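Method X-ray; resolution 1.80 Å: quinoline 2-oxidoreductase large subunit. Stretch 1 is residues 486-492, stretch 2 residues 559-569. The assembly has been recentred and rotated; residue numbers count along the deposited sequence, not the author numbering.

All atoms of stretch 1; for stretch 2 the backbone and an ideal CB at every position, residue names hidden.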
# COMPACT_ATOMS: atom_id res chain seq x y z
N SER B 486 9.70 -17.87 -13.18
CA SER B 486 9.19 -17.12 -14.31
C SER B 486 9.42 -15.62 -14.16
O SER B 486 9.65 -15.12 -13.06
CB SER B 486 7.69 -17.38 -14.49
OG SER B 486 6.93 -16.79 -13.44
N ALA B 487 9.38 -14.93 -15.29
CA ALA B 487 9.55 -13.49 -15.32
C ALA B 487 8.54 -12.99 -16.32
O ALA B 487 8.14 -13.72 -17.23
CB ALA B 487 10.95 -13.11 -15.77
N THR B 488 8.09 -11.75 -16.14
CA THR B 488 7.15 -11.17 -17.07
C THR B 488 7.79 -9.91 -17.61
O THR B 488 8.48 -9.19 -16.88
CB THR B 488 5.81 -10.83 -16.38
OG1 THR B 488 5.19 -12.03 -15.92
CG2 THR B 488 4.88 -10.13 -17.35
N VAL B 489 7.58 -9.66 -18.89
CA VAL B 489 8.12 -8.48 -19.54
C VAL B 489 7.03 -7.86 -20.38
O VAL B 489 6.39 -8.55 -21.19
CB VAL B 489 9.33 -8.82 -20.44
CG1 VAL B 489 9.76 -7.59 -21.22
CG2 VAL B 489 10.48 -9.33 -19.59
N ARG B 490 6.80 -6.57 -20.18
CA ARG B 490 5.81 -5.84 -20.94
C ARG B 490 6.49 -4.65 -21.58
O ARG B 490 7.27 -3.96 -20.93
CB ARG B 490 4.69 -5.31 -20.03
CG ARG B 490 3.70 -4.38 -20.76
CD ARG B 490 2.62 -3.86 -19.81
NE ARG B 490 3.17 -2.93 -18.82
CZ ARG B 490 2.58 -2.62 -17.67
NH1 ARG B 490 1.42 -3.17 -17.34
NH2 ARG B 490 3.17 -1.77 -16.84
N ILE B 491 6.20 -4.43 -22.85
CA ILE B 491 6.74 -3.27 -23.53
C ILE B 491 5.60 -2.29 -23.43
O ILE B 491 4.53 -2.52 -23.99
CB ILE B 491 7.05 -3.54 -25.01
CG1 ILE B 491 8.08 -4.67 -25.14
CG2 ILE B 491 7.58 -2.26 -25.66
CD1 ILE B 491 8.40 -5.06 -26.58
N ASP B 492 5.80 -1.20 -22.70
CA ASP B 492 4.75 -0.21 -22.55
C ASP B 492 4.56 0.52 -23.89
O ASP B 492 5.49 0.62 -24.69
CB ASP B 492 5.13 0.74 -21.41
CG ASP B 492 5.28 0.01 -20.09
OD1 ASP B 492 4.26 -0.48 -19.57
OD2 ASP B 492 6.42 -0.11 -19.58
N UNK B 559 13.89 -15.10 -21.80
CA UNK B 559 12.78 -15.79 -22.47
C UNK B 559 11.55 -14.92 -22.64
O UNK B 559 10.98 -14.84 -23.73
CB UNK B 559 12.40 -17.05 -21.69
N UNK B 560 11.11 -14.27 -21.56
CA UNK B 560 9.93 -13.43 -21.61
C UNK B 560 10.13 -12.26 -22.57
O UNK B 560 9.24 -11.95 -23.38
CB UNK B 560 9.59 -12.92 -20.21
N UNK B 561 11.28 -11.61 -22.49
CA UNK B 561 11.58 -10.48 -23.36
C UNK B 561 11.65 -10.92 -24.82
O UNK B 561 11.26 -10.19 -25.72
CB UNK B 561 12.90 -9.82 -22.94
N UNK B 562 12.15 -12.14 -25.04
CA UNK B 562 12.27 -12.67 -26.40
C UNK B 562 10.90 -12.82 -27.06
O UNK B 562 10.73 -12.51 -28.24
CB UNK B 562 12.99 -14.02 -26.38
N UNK B 563 9.92 -13.30 -26.29
CA UNK B 563 8.58 -13.48 -26.83
C UNK B 563 8.02 -12.18 -27.38
O UNK B 563 7.51 -12.15 -28.50
CB UNK B 563 7.65 -14.04 -25.75
N UNK B 564 8.10 -11.11 -26.60
CA UNK B 564 7.57 -9.84 -27.07
C UNK B 564 8.50 -9.22 -28.12
O UNK B 564 8.03 -8.53 -29.03
CB UNK B 564 7.37 -8.88 -25.90
N UNK B 565 9.80 -9.46 -28.00
CA UNK B 565 10.75 -8.94 -28.97
C UNK B 565 10.41 -9.50 -30.35
O UNK B 565 10.38 -8.77 -31.34
CB UNK B 565 12.19 -9.29 -28.57
N UNK B 566 10.12 -10.80 -30.41
CA UNK B 566 9.78 -11.43 -31.68
C UNK B 566 8.54 -10.80 -32.31
O UNK B 566 8.48 -10.63 -33.52
CB UNK B 566 9.56 -12.93 -31.48
N UNK B 567 7.56 -10.44 -31.50
CA UNK B 567 6.35 -9.83 -32.03
C UNK B 567 6.65 -8.45 -32.59
O UNK B 567 6.04 -8.01 -33.56
CB UNK B 567 5.27 -9.74 -30.95
N UNK B 568 7.62 -7.76 -31.99
CA UNK B 568 8.02 -6.44 -32.47
C UNK B 568 8.75 -6.63 -33.81
O UNK B 568 8.56 -5.86 -34.75
CB UNK B 568 8.90 -5.72 -31.45
N UNK B 569 9.57 -7.68 -33.90
CA UNK B 569 10.32 -7.96 -35.13
C UNK B 569 9.36 -8.32 -36.27
O UNK B 569 9.57 -7.92 -37.42
CB UNK B 569 11.32 -9.09 -34.90

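Strand 486-491 and helix 559-569 run in roughly the same direction, 32° apart, with axes 7.1 Å apart at closest approach. The strand turns Ala487, Val489 and Ile491 toward the helix, an apolar row. Thr488 and Arg490 point away, and Arg490 NE meets Asp492 OD1 at 2.8 Å in a salt bridge on that side. The helix is therefore offered no charge, only methyl groups and backbone.

Position 559 has a sideways CB with nothing of the strand within 5.5 Å, so many side chains would suit. It is Arg559, whose guanidinium is hydrogen-bonded elsewhere in the structure.

Position 560 points at the strand. Its ideal CB is 3.4 Å from Ala487 O and 3.7 Å from Val489 CG2. This close approach favours a small side chain such as alanine, serine or glycine. It is Ala560. Its CB packs 3.8 Å from Val489 CG2, and the short approach to Ala487 O is a contact without a hydrogen bond.

Position 561 points sideways, with its ideal CB 4.2 Å from Val489 CG2. Its CA lies 5.5 Å from the CA of Val489. A small residue fits easily, though a longer one could lead outward. It is Ala561, and Val489 CG2 lies 3.8 Å from Ala561 N as well as near its methyl.

Positions 562 and 563 are out of reach of the strand, which sets no preference. They are Ser562 and Ile563.

Position 564 points toward the strand between Val489 and Ile491. Its ideal CB is 4.0 Å from Ile491 CD1 and 4.8 Å from Val489 O. A medium apolar side chain would suit: valine, isoleucine or perhaps leucine. It is Val564, chi1 m. Val564 CG2 lies 3.9 Å from Ile491 CD1 and 4.2 Å from Val489 CG1. Val564 CG1 lies 3.9 Å from Val489 O.

Position 565 is sideways, with no strand atom within 5.5 Å of its ideal CB. A long polar chain could lead outward. Arg565 does so, its end leading away.

Positions 566 and 567 are out of reach, and the strand leaves them free. They are Glu566 and Arg567.

Position 568 points toward the strand, but its ideal CB is 4.9 Å from Ile491 CD1. A branched or longer apolar side chain could close that gap. It is Val568, chi1 t, with CG2 3.7 Å from Ile491 CD1.

Position 569 is out of reach. It is Lys569, whose NZ forms a salt bridge with Glu566 OE1 at 2.8 Å.

Stretch 2 (559-569) RAASIVRERVK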
# COMPACT_ATOMS: atom_id res chain seq x y z
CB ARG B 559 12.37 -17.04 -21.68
CG ARG B 559 13.31 -18.24 -21.78
CD ARG B 559 12.51 -19.53 -21.51
NE ARG B 559 11.47 -19.70 -22.51
CZ ARG B 559 10.32 -20.35 -22.33
NH1 ARG B 559 9.45 -20.44 -23.33
NH2 ARG B 559 10.02 -20.89 -21.15
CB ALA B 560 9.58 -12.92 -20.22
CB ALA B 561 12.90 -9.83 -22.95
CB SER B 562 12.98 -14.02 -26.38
OG SER B 562 13.04 -14.58 -27.68
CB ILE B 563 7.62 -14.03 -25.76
CG1 ILE B 563 8.07 -15.43 -25.33
CG2 ILE B 563 6.19 -14.06 -26.31
CD1 ILE B 563 7.31 -15.97 -24.15
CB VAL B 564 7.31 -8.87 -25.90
CG1 VAL B 564 6.23 -9.45 -25.00
CG2 VAL B 564 8.58 -8.64 -25.09
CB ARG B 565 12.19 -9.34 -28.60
CG ARG B 565 13.24 -8.89 -29.63
CD ARG B 565 14.67 -9.13 -29.14
NE ARG B 565 15.02 -10.54 -29.09
CZ ARG B 565 16.21 -11.01 -28.71
NH1 ARG B 565 16.44 -12.31 -28.69
NH2 ARG B 565 17.16 -10.17 -28.33
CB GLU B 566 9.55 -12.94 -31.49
CG GLU B 566 10.84 -13.71 -31.28
CD GLU B 566 11.77 -13.60 -32.48
OE1 GLU B 566 13.00 -13.70 -32.31
OE2 GLU B 566 11.25 -13.43 -33.61
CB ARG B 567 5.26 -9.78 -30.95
CG ARG B 567 4.75 -11.18 -30.63
CD ARG B 567 3.88 -11.25 -29.38
NE ARG B 567 3.57 -12.65 -29.06
CZ ARG B 567 3.07 -13.06 -27.90
NH1 ARG B 567 2.83 -14.34 -27.70
NH2 ARG B 567 2.81 -12.18 -26.94
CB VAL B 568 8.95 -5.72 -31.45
CG1 VAL B 568 9.59 -4.49 -32.09
CG2 VAL B 568 8.13 -5.29 -30.22
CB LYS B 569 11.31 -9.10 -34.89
CG LYS B 569 12.48 -8.71 -33.99
CD LYS B 569 13.20 -9.93 -33.41
CE LYS B 569 13.85 -10.79 -34.49
NZ LYS B 569 14.55 -11.98 -33.92
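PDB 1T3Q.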